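Local coordinates for protein protelomerase (Agrobacterium tumefaciens, PDB 4F43) that probably resolves replicated telomeres by cutting DNA and rejoining its strands, thereby generating and protecting the hairpin ends of the linear chromosome, at residues A38-M43 with D85-L90; S70-Y75 with A97-E102; P140-I145 with F246-D251; P201-S206 with H274-P279. The protein carries 1 engineered substitution. All blocks are in the same frame, centred on the assembly; numbering follows the deposited sequence.

Interaction 1 of 4, residues A38-M43 with D85-L90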
# COMPACT_ATOMS: atom_id res chain seq x y z
N ALA A 38 9.99 -25.01 13.63
CA ALA A 38 10.78 -26.21 13.89
C ALA A 38 10.30 -26.93 15.14
O ALA A 38 10.11 -28.15 15.13
CB ALA A 38 12.26 -25.85 14.03
N ALA A 39 10.09 -26.17 16.22
CA ALA A 39 9.64 -26.74 17.48
C ALA A 39 8.20 -27.24 17.38
O ALA A 39 7.81 -28.16 18.09
CB ALA A 39 9.76 -25.71 18.60
N MET A 40 7.42 -26.63 16.49
CA MET A 40 6.03 -27.05 16.29
C MET A 40 5.91 -28.44 15.68
O MET A 40 4.87 -29.09 15.79
CB MET A 40 5.29 -26.04 15.42
CG MET A 40 4.98 -24.72 16.11
SD MET A 40 3.90 -23.68 15.11
CE MET A 40 2.51 -24.78 14.89
N ASN A 41 6.97 -28.90 15.03
CA ASN A 41 6.96 -30.20 14.36
C ASN A 41 6.81 -31.38 15.31
O ASN A 41 7.68 -31.64 16.13
CB ASN A 41 8.22 -30.38 13.51
CG ASN A 41 8.16 -29.60 12.21
OD1 ASN A 41 7.89 -30.16 11.15
ND2 ASN A 41 8.41 -28.30 12.29
N GLY A 42 5.69 -32.10 15.19
CA GLY A 42 5.47 -33.30 15.97
C GLY A 42 4.56 -33.12 17.17
O GLY A 42 4.18 -34.09 17.82
N MET A 43 4.22 -31.87 17.47
CA MET A 43 3.36 -31.56 18.61
C MET A 43 1.93 -32.03 18.40
O MET A 43 1.34 -31.82 17.34
CB MET A 43 3.38 -30.07 18.93
CG MET A 43 4.59 -29.62 19.73
SD MET A 43 4.38 -27.96 20.40
CE MET A 43 5.90 -27.78 21.33
N ASP A 85 -4.43 -24.33 7.21
CA ASP A 85 -5.46 -23.48 7.79
C ASP A 85 -6.31 -24.25 8.79
O ASP A 85 -7.38 -23.78 9.19
CB ASP A 85 -6.36 -22.92 6.68
CG ASP A 85 -5.59 -22.12 5.65
OD1 ASP A 85 -4.66 -21.38 6.04
OD2 ASP A 85 -5.91 -22.23 4.45
N ASP A 86 -5.84 -25.42 9.20
CA ASP A 86 -6.61 -26.28 10.09
C ASP A 86 -5.91 -26.51 11.42
O ASP A 86 -6.44 -27.17 12.31
CB ASP A 86 -6.88 -27.63 9.41
CG ASP A 86 -7.18 -27.48 7.93
OD1 ASP A 86 -6.23 -27.57 7.12
OD2 ASP A 86 -8.36 -27.29 7.58
N HIS A 87 -4.70 -25.97 11.55
CA HIS A 87 -3.89 -26.20 12.75
C HIS A 87 -4.42 -25.39 13.93
O HIS A 87 -4.74 -24.21 13.79
CB HIS A 87 -2.43 -25.86 12.47
CG HIS A 87 -1.47 -26.56 13.38
ND1 HIS A 87 -1.20 -26.13 14.66
CD2 HIS A 87 -0.71 -27.67 13.18
CE1 HIS A 87 -0.31 -26.94 15.21
NE2 HIS A 87 -0.00 -27.88 14.34
N PRO A 88 -4.51 -26.03 15.11
CA PRO A 88 -5.02 -25.42 16.34
C PRO A 88 -4.18 -24.23 16.80
O PRO A 88 -4.68 -23.37 17.53
CB PRO A 88 -4.92 -26.55 17.36
CG PRO A 88 -4.93 -27.80 16.56
CD PRO A 88 -4.17 -27.45 15.31
N MET A 89 -2.93 -24.18 16.37
CA MET A 89 -2.02 -23.10 16.75
C MET A 89 -2.53 -21.76 16.25
O MET A 89 -2.24 -20.71 16.84
CB MET A 89 -0.62 -23.36 16.20
CG MET A 89 0.46 -22.55 16.88
SD MET A 89 0.35 -22.73 18.66
CE MET A 89 1.90 -21.99 19.16
N LEU A 90 -3.29 -21.79 15.17
CA LEU A 90 -3.88 -20.58 14.60
C LEU A 90 -4.90 -19.96 15.55
O LEU A 90 -5.18 -18.77 15.49
CB LEU A 90 -4.55 -20.89 13.26
CG LEU A 90 -3.60 -21.33 12.14
CD1 LEU A 90 -4.39 -21.73 10.90
CD2 LEU A 90 -2.63 -20.21 11.81
O HOH W 1 2.77 -29.95 14.69

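Interaction 2 of 4, residues S70-Y75 with A97-E102. With nucleotides of chain B.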
# COMPACT_ATOMS: atom_id res chain seq x y z
N SER A 70 2.19 -6.78 13.56
CA SER A 70 2.79 -7.16 12.28
C SER A 70 3.55 -8.49 12.40
O SER A 70 3.42 -9.37 11.55
CB SER A 70 3.72 -6.06 11.79
OG SER A 70 3.04 -4.82 11.67
N TYR A 71 4.34 -8.61 13.47
CA TYR A 71 5.09 -9.83 13.72
C TYR A 71 4.17 -11.02 13.93
O TYR A 71 4.47 -12.13 13.49
CB TYR A 71 6.01 -9.66 14.93
CG TYR A 71 7.24 -8.84 14.65
CD1 TYR A 71 7.47 -8.29 13.39
CD2 TYR A 71 8.19 -8.61 15.64
CE1 TYR A 71 8.59 -7.54 13.13
CE2 TYR A 71 9.32 -7.87 15.38
CZ TYR A 71 9.52 -7.33 14.13
OH TYR A 71 10.64 -6.59 13.87
N ILE A 72 3.05 -10.79 14.61
CA ILE A 72 2.05 -11.83 14.80
C ILE A 72 1.50 -12.27 13.44
O ILE A 72 1.30 -13.46 13.20
CB ILE A 72 0.91 -11.36 15.73
CG1 ILE A 72 1.40 -11.30 17.17
CG2 ILE A 72 -0.29 -12.30 15.63
CD1 ILE A 72 0.35 -10.86 18.16
N THR A 73 1.28 -11.30 12.55
CA THR A 73 0.89 -11.61 11.18
C THR A 73 1.94 -12.50 10.51
O THR A 73 1.59 -13.48 9.84
CB THR A 73 0.66 -10.34 10.35
OG1 THR A 73 -0.44 -9.60 10.89
CG2 THR A 73 0.36 -10.69 8.90
N LYS A 74 3.21 -12.17 10.72
CA LYS A 74 4.31 -12.97 10.18
C LYS A 74 4.25 -14.42 10.67
O LYS A 74 4.29 -15.36 9.87
CB LYS A 74 5.66 -12.36 10.54
CG LYS A 74 5.91 -10.98 9.94
CD LYS A 74 7.31 -10.49 10.29
CE LYS A 74 7.56 -9.09 9.75
NZ LYS A 74 7.51 -9.05 8.26
N TYR A 75 4.18 -14.59 11.99
CA TYR A 75 4.08 -15.91 12.60
C TYR A 75 2.91 -16.70 12.03
O TYR A 75 3.07 -17.85 11.62
CB TYR A 75 3.93 -15.80 14.12
CG TYR A 75 5.21 -15.53 14.87
CD1 TYR A 75 6.15 -16.53 15.07
CD2 TYR A 75 5.47 -14.27 15.39
CE1 TYR A 75 7.32 -16.28 15.76
CE2 TYR A 75 6.64 -14.01 16.08
CZ TYR A 75 7.56 -15.02 16.26
OH TYR A 75 8.72 -14.76 16.95
N ALA A 97 -7.03 -9.67 22.46
CA ALA A 97 -8.18 -8.98 21.88
C ALA A 97 -8.27 -7.51 22.27
O ALA A 97 -8.86 -6.70 21.55
CB ALA A 97 -9.47 -9.70 22.25
N ALA A 98 -7.67 -7.15 23.40
CA ALA A 98 -7.69 -5.78 23.88
C ALA A 98 -6.61 -4.93 23.20
O ALA A 98 -6.57 -3.71 23.36
CB ALA A 98 -7.52 -5.74 25.39
N MET A 99 -5.73 -5.59 22.45
CA MET A 99 -4.66 -4.91 21.73
C MET A 99 -5.19 -4.36 20.40
O MET A 99 -4.93 -3.22 20.04
CB MET A 99 -3.49 -5.86 21.48
CG MET A 99 -2.35 -5.26 20.68
SD MET A 99 -0.97 -6.41 20.49
CE MET A 99 -1.79 -7.78 19.66
N TYR A 100 -5.95 -5.20 19.70
CA TYR A 100 -6.54 -4.82 18.42
C TYR A 100 -7.55 -3.69 18.57
O TYR A 100 -7.67 -2.83 17.70
CB TYR A 100 -7.20 -6.03 17.76
CG TYR A 100 -6.22 -7.11 17.36
CD1 TYR A 100 -5.09 -6.80 16.61
CD2 TYR A 100 -6.41 -8.43 17.73
CE1 TYR A 100 -4.19 -7.78 16.23
CE2 TYR A 100 -5.51 -9.42 17.37
CZ TYR A 100 -4.41 -9.08 16.62
OH TYR A 100 -3.51 -10.06 16.25
N ASP A 101 -8.27 -3.69 19.69
CA ASP A 101 -9.25 -2.65 19.97
C ASP A 101 -8.56 -1.31 20.24
O ASP A 101 -9.03 -0.26 19.79
CB ASP A 101 -10.13 -3.03 21.16
CG ASP A 101 -10.96 -4.27 20.89
OD1 ASP A 101 -11.07 -4.67 19.71
OD2 ASP A 101 -11.51 -4.84 21.85
N GLU A 102 -7.46 -1.35 20.98
CA GLU A 102 -6.66 -0.16 21.23
C GLU A 102 -6.09 0.36 19.91
O GLU A 102 -6.06 1.57 19.67
CB GLU A 102 -5.54 -0.46 22.22
CG GLU A 102 -4.66 0.74 22.55
CD GLU A 102 -5.32 1.73 23.50
OE1 GLU A 102 -6.48 1.49 23.91
OE2 GLU A 102 -4.68 2.75 23.83
P DT B 20 -3.41 -12.03 10.62
OP1 DT B 20 -3.18 -13.46 10.33
OP2 DT B 20 -2.42 -11.27 11.41
O5' DT B 20 -3.63 -11.28 9.23
C5' DT B 20 -4.52 -11.82 8.26
C4' DT B 20 -4.44 -11.04 6.95
O4' DT B 20 -4.86 -9.67 7.19
C3' DT B 20 -3.05 -10.96 6.33
O3' DT B 20 -3.14 -11.07 4.91
C2' DT B 20 -2.55 -9.58 6.75
C1' DT B 20 -3.84 -8.78 6.76
N1 DT B 20 -3.79 -7.65 7.71
C2 DT B 20 -4.07 -6.38 7.26
O2 DT B 20 -4.37 -6.13 6.11
N3 DT B 20 -4.00 -5.41 8.22
C4 DT B 20 -3.68 -5.56 9.56
O4 DT B 20 -3.64 -4.62 10.34
C5 DT B 20 -3.39 -6.92 9.96
C7 DT B 20 -3.03 -7.24 11.37
C6 DT B 20 -3.46 -7.88 9.03
P DA B 19 -7.94 -12.50 15.61
OP1 DA B 19 -7.53 -13.73 14.90
OP2 DA B 19 -8.27 -12.55 17.05
O5' DA B 19 -6.80 -11.40 15.42
C5' DA B 19 -5.82 -11.53 14.40
C4' DA B 19 -6.28 -10.95 13.07
O4' DA B 19 -6.83 -9.63 13.24
C3' DA B 19 -5.17 -10.71 12.05
O3' DA B 19 -4.84 -11.90 11.35
C2' DA B 19 -5.80 -9.69 11.11
C1' DA B 19 -6.92 -9.07 11.95
N9 DA B 19 -6.85 -7.61 12.02
C8 DA B 19 -6.63 -6.83 13.12
N7 DA B 19 -6.62 -5.54 12.86
C5 DA B 19 -6.86 -5.47 11.49
C6 DA B 19 -6.97 -4.39 10.60
N6 DA B 19 -6.86 -3.11 10.95
N1 DA B 19 -7.21 -4.68 9.30
C2 DA B 19 -7.32 -5.96 8.93
N3 DA B 19 -7.24 -7.06 9.68
C4 DA B 19 -7.00 -6.74 10.96
P DC B 9 13.89 -5.76 16.59
OP1 DC B 9 14.73 -5.46 17.77
OP2 DC B 9 12.98 -6.93 16.60
O5' DC B 9 13.00 -4.47 16.26
C5' DC B 9 13.61 -3.18 16.23
C4' DC B 9 12.71 -2.16 15.57
O4' DC B 9 12.57 -2.44 14.16
C3' DC B 9 11.28 -2.10 16.11
O3' DC B 9 11.10 -0.90 16.86
C2' DC B 9 10.39 -2.12 14.86
C1' DC B 9 11.39 -1.80 13.75
N1 DC B 9 10.99 -2.27 12.39
C2 DC B 9 10.87 -1.32 11.37
O2 DC B 9 11.11 -0.13 11.64
N3 DC B 9 10.51 -1.73 10.13
C4 DC B 9 10.27 -3.02 9.90
N4 DC B 9 9.91 -3.37 8.66
C5 DC B 9 10.37 -4.00 10.93
C6 DC B 9 10.73 -3.59 12.15

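Interaction 3 of 4, residues P140-I145 with F246-D251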
# COMPACT_ATOMS: atom_id res chain seq x y z
N PRO A 140 13.05 4.97 -15.49
CA PRO A 140 11.83 4.23 -15.14
C PRO A 140 11.29 4.58 -13.75
O PRO A 140 10.08 4.56 -13.54
CB PRO A 140 12.29 2.77 -15.18
CG PRO A 140 13.40 2.77 -16.15
CD PRO A 140 14.12 4.07 -15.94
N LEU A 141 12.19 4.90 -12.82
CA LEU A 141 11.79 5.32 -11.48
C LEU A 141 10.98 6.61 -11.54
O LEU A 141 9.91 6.71 -10.95
CB LEU A 141 13.03 5.52 -10.60
CG LEU A 141 12.77 5.89 -9.14
CD1 LEU A 141 12.17 4.71 -8.39
CD2 LEU A 141 14.05 6.36 -8.47
N MET A 142 11.51 7.59 -12.27
CA MET A 142 10.85 8.88 -12.44
C MET A 142 9.49 8.72 -13.10
O MET A 142 8.50 9.31 -12.66
CB MET A 142 11.73 9.83 -13.26
CG MET A 142 13.06 10.18 -12.61
SD MET A 142 12.87 10.96 -11.00
CE MET A 142 14.55 11.45 -10.66
N ILE A 143 9.45 7.93 -14.17
CA ILE A 143 8.21 7.62 -14.86
C ILE A 143 7.21 7.00 -13.89
O ILE A 143 6.01 7.29 -13.94
CB ILE A 143 8.43 6.65 -16.04
CG1 ILE A 143 9.50 7.19 -16.99
CG2 ILE A 143 7.13 6.39 -16.78
CD1 ILE A 143 9.74 6.31 -18.19
N GLY A 144 7.71 6.16 -13.00
CA GLY A 144 6.89 5.55 -11.97
C GLY A 144 6.30 6.58 -11.03
O GLY A 144 5.10 6.55 -10.76
N ILE A 145 7.13 7.50 -10.55
CA ILE A 145 6.69 8.57 -9.67
C ILE A 145 5.60 9.42 -10.33
O ILE A 145 4.54 9.66 -9.75
CB ILE A 145 7.85 9.50 -9.29
CG1 ILE A 145 8.99 8.71 -8.66
CG2 ILE A 145 7.37 10.60 -8.35
CD1 ILE A 145 10.30 9.44 -8.66
N PHE A 246 11.96 12.46 -1.65
CA PHE A 246 12.55 13.41 -0.71
C PHE A 246 13.13 14.61 -1.44
O PHE A 246 12.86 15.76 -1.10
CB PHE A 246 13.67 12.73 0.09
CG PHE A 246 13.33 12.47 1.53
CD1 PHE A 246 13.66 13.39 2.51
CD2 PHE A 246 12.69 11.30 1.91
CE1 PHE A 246 13.36 13.15 3.84
CE2 PHE A 246 12.39 11.05 3.24
CZ PHE A 246 12.73 11.98 4.20
N ASN A 247 13.92 14.33 -2.47
CA ASN A 247 14.63 15.37 -3.20
C ASN A 247 13.78 16.14 -4.21
O ASN A 247 13.99 17.34 -4.41
CB ASN A 247 15.86 14.78 -3.91
CG ASN A 247 16.86 14.20 -2.94
OD1 ASN A 247 17.02 14.69 -1.82
ND2 ASN A 247 17.56 13.16 -3.37
N LEU A 248 12.82 15.46 -4.83
CA LEU A 248 11.98 16.08 -5.85
C LEU A 248 11.17 17.26 -5.32
O LEU A 248 11.52 18.42 -5.56
CB LEU A 248 11.04 15.04 -6.48
CG LEU A 248 11.58 14.26 -7.67
CD1 LEU A 248 10.52 13.32 -8.22
CD2 LEU A 248 12.06 15.22 -8.75
N PHE A 249 10.09 16.96 -4.61
CA PHE A 249 9.19 18.00 -4.10
C PHE A 249 9.71 18.58 -2.79
O PHE A 249 8.98 18.65 -1.80
CB PHE A 249 7.79 17.42 -3.90
CG PHE A 249 7.41 16.39 -4.93
CD1 PHE A 249 6.91 16.77 -6.16
CD2 PHE A 249 7.54 15.04 -4.65
CE1 PHE A 249 6.55 15.83 -7.10
CE2 PHE A 249 7.19 14.09 -5.59
CZ PHE A 249 6.70 14.48 -6.82
N GLU A 250 10.97 19.00 -2.80
CA GLU A 250 11.64 19.49 -1.60
C GLU A 250 11.03 20.78 -1.04
O GLU A 250 10.64 20.83 0.12
CB GLU A 250 13.13 19.71 -1.87
CG GLU A 250 13.86 20.43 -0.76
CD GLU A 250 14.87 19.55 -0.05
OE1 GLU A 250 15.42 18.64 -0.70
OE2 GLU A 250 15.11 19.77 1.16
N ASP A 251 10.95 21.80 -1.88
CA ASP A 251 10.51 23.12 -1.43
C ASP A 251 9.13 23.52 -1.93
O ASP A 251 8.74 24.68 -1.82
CB ASP A 251 11.54 24.19 -1.83
CG ASP A 251 12.81 24.11 -1.01
OD1 ASP A 251 12.71 24.03 0.23
OD2 ASP A 251 13.91 24.13 -1.60

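Interaction 4 of 4, residues P201-S206 with H274-P279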
# COMPACT_ATOMS: atom_id res chain seq x y z
N PRO A 201 -10.12 8.12 -13.39
CA PRO A 201 -9.74 9.40 -13.99
C PRO A 201 -8.23 9.61 -13.97
O PRO A 201 -7.53 9.01 -13.17
CB PRO A 201 -10.41 10.42 -13.06
CG PRO A 201 -10.47 9.73 -11.74
CD PRO A 201 -10.72 8.29 -12.06
N VAL A 202 -7.75 10.47 -14.87
CA VAL A 202 -6.34 10.83 -14.91
C VAL A 202 -6.18 12.35 -14.95
O VAL A 202 -7.09 13.06 -15.38
CB VAL A 202 -5.61 10.21 -16.11
CG1 VAL A 202 -5.40 8.72 -15.88
CG2 VAL A 202 -6.38 10.45 -17.39
N LEU A 203 -5.03 12.84 -14.49
CA LEU A 203 -4.82 14.28 -14.34
C LEU A 203 -4.06 14.89 -15.51
O LEU A 203 -3.67 16.06 -15.47
CB LEU A 203 -4.12 14.57 -13.01
CG LEU A 203 -4.87 14.01 -11.79
CD1 LEU A 203 -4.17 14.38 -10.50
CD2 LEU A 203 -6.31 14.48 -11.78
N THR A 204 -3.84 14.09 -16.54
CA THR A 204 -3.30 14.58 -17.81
C THR A 204 -3.86 13.70 -18.92
O THR A 204 -4.45 12.65 -18.64
CB THR A 204 -1.76 14.56 -17.83
OG1 THR A 204 -1.29 15.28 -18.98
CG2 THR A 204 -1.25 13.13 -17.88
N ARG A 205 -3.68 14.11 -20.17
CA ARG A 205 -4.27 13.37 -21.30
C ARG A 205 -3.83 11.91 -21.34
O ARG A 205 -2.66 11.59 -21.11
CB ARG A 205 -4.00 14.08 -22.63
CG ARG A 205 -2.72 14.89 -22.68
CD ARG A 205 -2.75 15.84 -23.87
NE ARG A 205 -1.58 16.70 -23.93
CZ ARG A 205 -0.54 16.50 -24.73
NH1 ARG A 205 -0.52 15.45 -25.54
NH2 ARG A 205 0.49 17.34 -24.72
N SER A 206 -4.79 11.03 -21.64
CA SER A 206 -4.60 9.58 -21.56
C SER A 206 -3.46 9.04 -22.42
O SER A 206 -2.81 8.07 -22.05
CB SER A 206 -5.91 8.86 -21.89
OG SER A 206 -6.42 9.29 -23.14
N HIS A 274 -12.06 17.35 -7.23
CA HIS A 274 -12.23 18.78 -7.48
C HIS A 274 -12.57 19.08 -8.94
O HIS A 274 -13.17 20.10 -9.24
CB HIS A 274 -10.95 19.53 -7.08
CG HIS A 274 -11.08 21.02 -7.14
ND1 HIS A 274 -10.91 21.74 -8.31
CD2 HIS A 274 -11.35 21.93 -6.18
CE1 HIS A 274 -11.08 23.02 -8.06
NE2 HIS A 274 -11.35 23.17 -6.77
N ASN A 275 -12.19 18.17 -9.84
CA ASN A 275 -12.38 18.40 -11.27
C ASN A 275 -13.50 17.59 -11.93
O ASN A 275 -14.25 18.12 -12.75
CB ASN A 275 -11.07 18.19 -12.03
CG ASN A 275 -10.07 19.30 -11.78
OD1 ASN A 275 -10.08 19.93 -10.72
ND2 ASN A 275 -9.19 19.53 -12.75
N PHE A 276 -13.60 16.31 -11.60
CA PHE A 276 -14.45 15.40 -12.37
C PHE A 276 -15.72 14.92 -11.66
O PHE A 276 -16.57 14.29 -12.29
CB PHE A 276 -13.63 14.18 -12.82
CG PHE A 276 -12.38 14.53 -13.57
CD1 PHE A 276 -12.42 14.81 -14.92
CD2 PHE A 276 -11.16 14.58 -12.91
CE1 PHE A 276 -11.27 15.14 -15.61
CE2 PHE A 276 -10.01 14.90 -13.59
CZ PHE A 276 -10.06 15.18 -14.94
N ALA A 277 -15.84 15.21 -10.38
CA ALA A 277 -16.94 14.67 -9.57
C ALA A 277 -18.32 15.14 -10.01
O ALA A 277 -18.59 16.34 -10.06
CB ALA A 277 -16.72 14.97 -8.10
N PRO A 278 -19.20 14.17 -10.34
CA PRO A 278 -20.61 14.41 -10.67
C PRO A 278 -21.36 15.08 -9.52
O PRO A 278 -20.90 15.02 -8.38
CB PRO A 278 -21.15 12.99 -10.90
CG PRO A 278 -19.96 12.21 -11.34
CD PRO A 278 -18.83 12.76 -10.52
N PRO A 279 -22.51 15.71 -9.80
CA PRO A 279 -23.24 16.46 -8.78
C PRO A 279 -24.09 15.59 -7.85
O PRO A 279 -24.51 16.08 -6.80
CB PRO A 279 -24.15 17.37 -9.61
CG PRO A 279 -24.41 16.58 -10.84
CD PRO A 279 -23.14 15.84 -11.13

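Interaction 1 of 4, residues A38-M43 with D85-L90
The apolar part of the contact rests on one methyl group: M40 CE touches both the imidazole of H87 and the side chain of M89, 3.6 Å from H87 CE1 and equally 3.6 Å from M89 CG, two partners that lie roughly at right angles as seen from the methyl. M40 reaches there because its chain runs extended to the sulfur and then bends at the last torsion (chi3 57°), so that CE, not SD, makes the closest approach. It meets the imidazole obliquely, and the M40 and H87 side chains run past each other in opposite directions.

Hydrogen bonding fixes the imidazole. H87 ND1 accepts from M89 N at 3.1 Å with the donor near the ring plane, a cap on the turn entering helix 89-92, while P88 CD lies over one ring face. A water donates to M40 O at a rather short 2.5 Å; its 3.5 Å approach to H87 NE2 is weak, which makes the bridge doubtful.

On the other segment, M40 opens a type II beta turn ending at M43. The contact thus joins the end of helix 28-40 to the start of helix 89-92, beside helix 46-59, whose L52 touches M40 and whose M49 touches H87 and M89.

Interaction 2 of 4, residues S70-Y75 with A97-E102
I72 on helix 65-82 meets M99 and Y100 on helix 97-115 by van der Waals packing, without hydrogen bonding. I72 CD1 and M99 CE approach tip to tip, carbon to carbon, at 4.0 Å; I72 extends fully (chi2 -180°) to reach this point, whereas M99 runs straight and turns only at its last torsion. The other branch, I72 CG2, sets its methyl 4.0 Å from the phenol oxygen Y100 OH. M99 CE also covers one face of the Y100 ring, toward its rim, so a single methyl packs against both I72 and Y100, the residue next to M99.

The DNA supplies the hydrogen-bonded contact and covers the other face of Y100. T73, next to I72, donates from OG1 to OP2 of DT20 of chain B at 2.6 Å. On the Y100 face opposite M99 lies the sugar of DA19 of chain B, with its O4' above the rim, and Y100 CE2 comes to 3.1 Å from O5' of the same nucleotide. Y71 OH stands 3.5 Å from C6 of DC9 of chain B, whose OP2 lies near the plane of the Y71 ring at its edge.

Y71 and one face of Y100 thus turn to the DNA. The T73 bond is to a phosphate and so reads no base, whereas S70 OG, nearly one turn earlier, hydrogen-bonds N6 of an adenine base; the helix combines backbone grip with a base contact.

Interaction 3 of 4, residues P140-I145 with F246-D251
M142 and L248 have the nearest CA atoms across the contact, 9.8 Å apart, too far for main-chain bonding, so the contact is carried by side chains alone. It lies in the catalytic domain of the telomere resolvase family and packs the first turns of helix 140-151 against the chain leaving helix 230-248. There the path changes direction: F249, with phi and psi of -84° and 52°, is the centre of an inverse gamma turn.

Two apolar side chains, I145 and M142, converge on L248 CD1. I145 comes toward it tip to tip, CD1 to CD1 at 3.9 Å, and its second branch, CG2, is 4.2 Å from the same methyl. M142 starts off to one side but bends back at its second torsion (chi2 -59°), which brings SD to within 4.3 Å of L248 CD1. This last approach is looser, and both M142 and L248 are partly exposed.

The aromatic ring of F249 extends the patch inward. Its own neighbour L248 sets CB over one face, toward the rim, while V127, I130 and C131 of helix 124-134 also touch the F249 side chain. T244, a turn earlier on helix 230-248, touches both M142 and I145 and so continues the seam between the two helices. I145 CG2 faces the edge of the phenyl ring, near its plane, at 4.2 Å from F249 CZ.

Interaction 4 of 4, residues P201-S206 with H274-P279
The phenyl ring of F276 has N275 CB over one face, 3.7 Å above the plane and displaced toward the rim, and L203 CD2 at its edge, near the plane and 4.1 Å from F276 CE2. P201 CB and the carbonyl of V202 come at it obliquely: P201 CB is 4.2 Å from F276 CD2, and V202 O is 3.7 Å from F276 CZ. The second flat group, the H274 imidazole, does not cross to the other segment. Its ND1 donates to N275 OD1 at 3.1 Å, only 3° out of the ring plane, and meets the amide oxygen nearly head-on (C=O...N 164°).

In F276 a chi1 of -54° sets CG beside the backbone N and anti to the carbonyl carbon, so the ring points toward 201-203. L203 starts to one side of the contact and brings its CD2 branch in, its side chain crossing the ring at a slant. These parts belong to the catalytic domain of the telomere resolvase family: 201-206 leads from strand 198-201, at one border of the four-stranded antiparallel sheet, to helix 206-217, for which R205 occupies the N-cap position, and F276 lies at the end region of helix 263-276. Y268 of that helix hydrogen-bonds through its hydroxyl to P201 O and also touches L203. From helix 283-291, Y286 packs against both P201 and F276.

Overall arrangement
The four contacts form two pairs on opposite sides of the chain's centre. Interactions 1 and 2 have centres 19 Å apart and alternate along the chain, linked through helices 65-82, 89-92 and 97-115. Interactions 3 and 4, with centres 23 Å apart, alternate likewise and both belong to the catalytic domain. The pairs are well separated: about 20 Å between the nearest atoms of interactions 2 and 3, about 35 Å between those of 1 and 4. Distance to the hairpin DNA ranks them differently: interaction 2 binds it directly, interactions 3 and 1 approach to about 5 and 6 Å at their nearest atoms, and interaction 4 stays about 16 Å away.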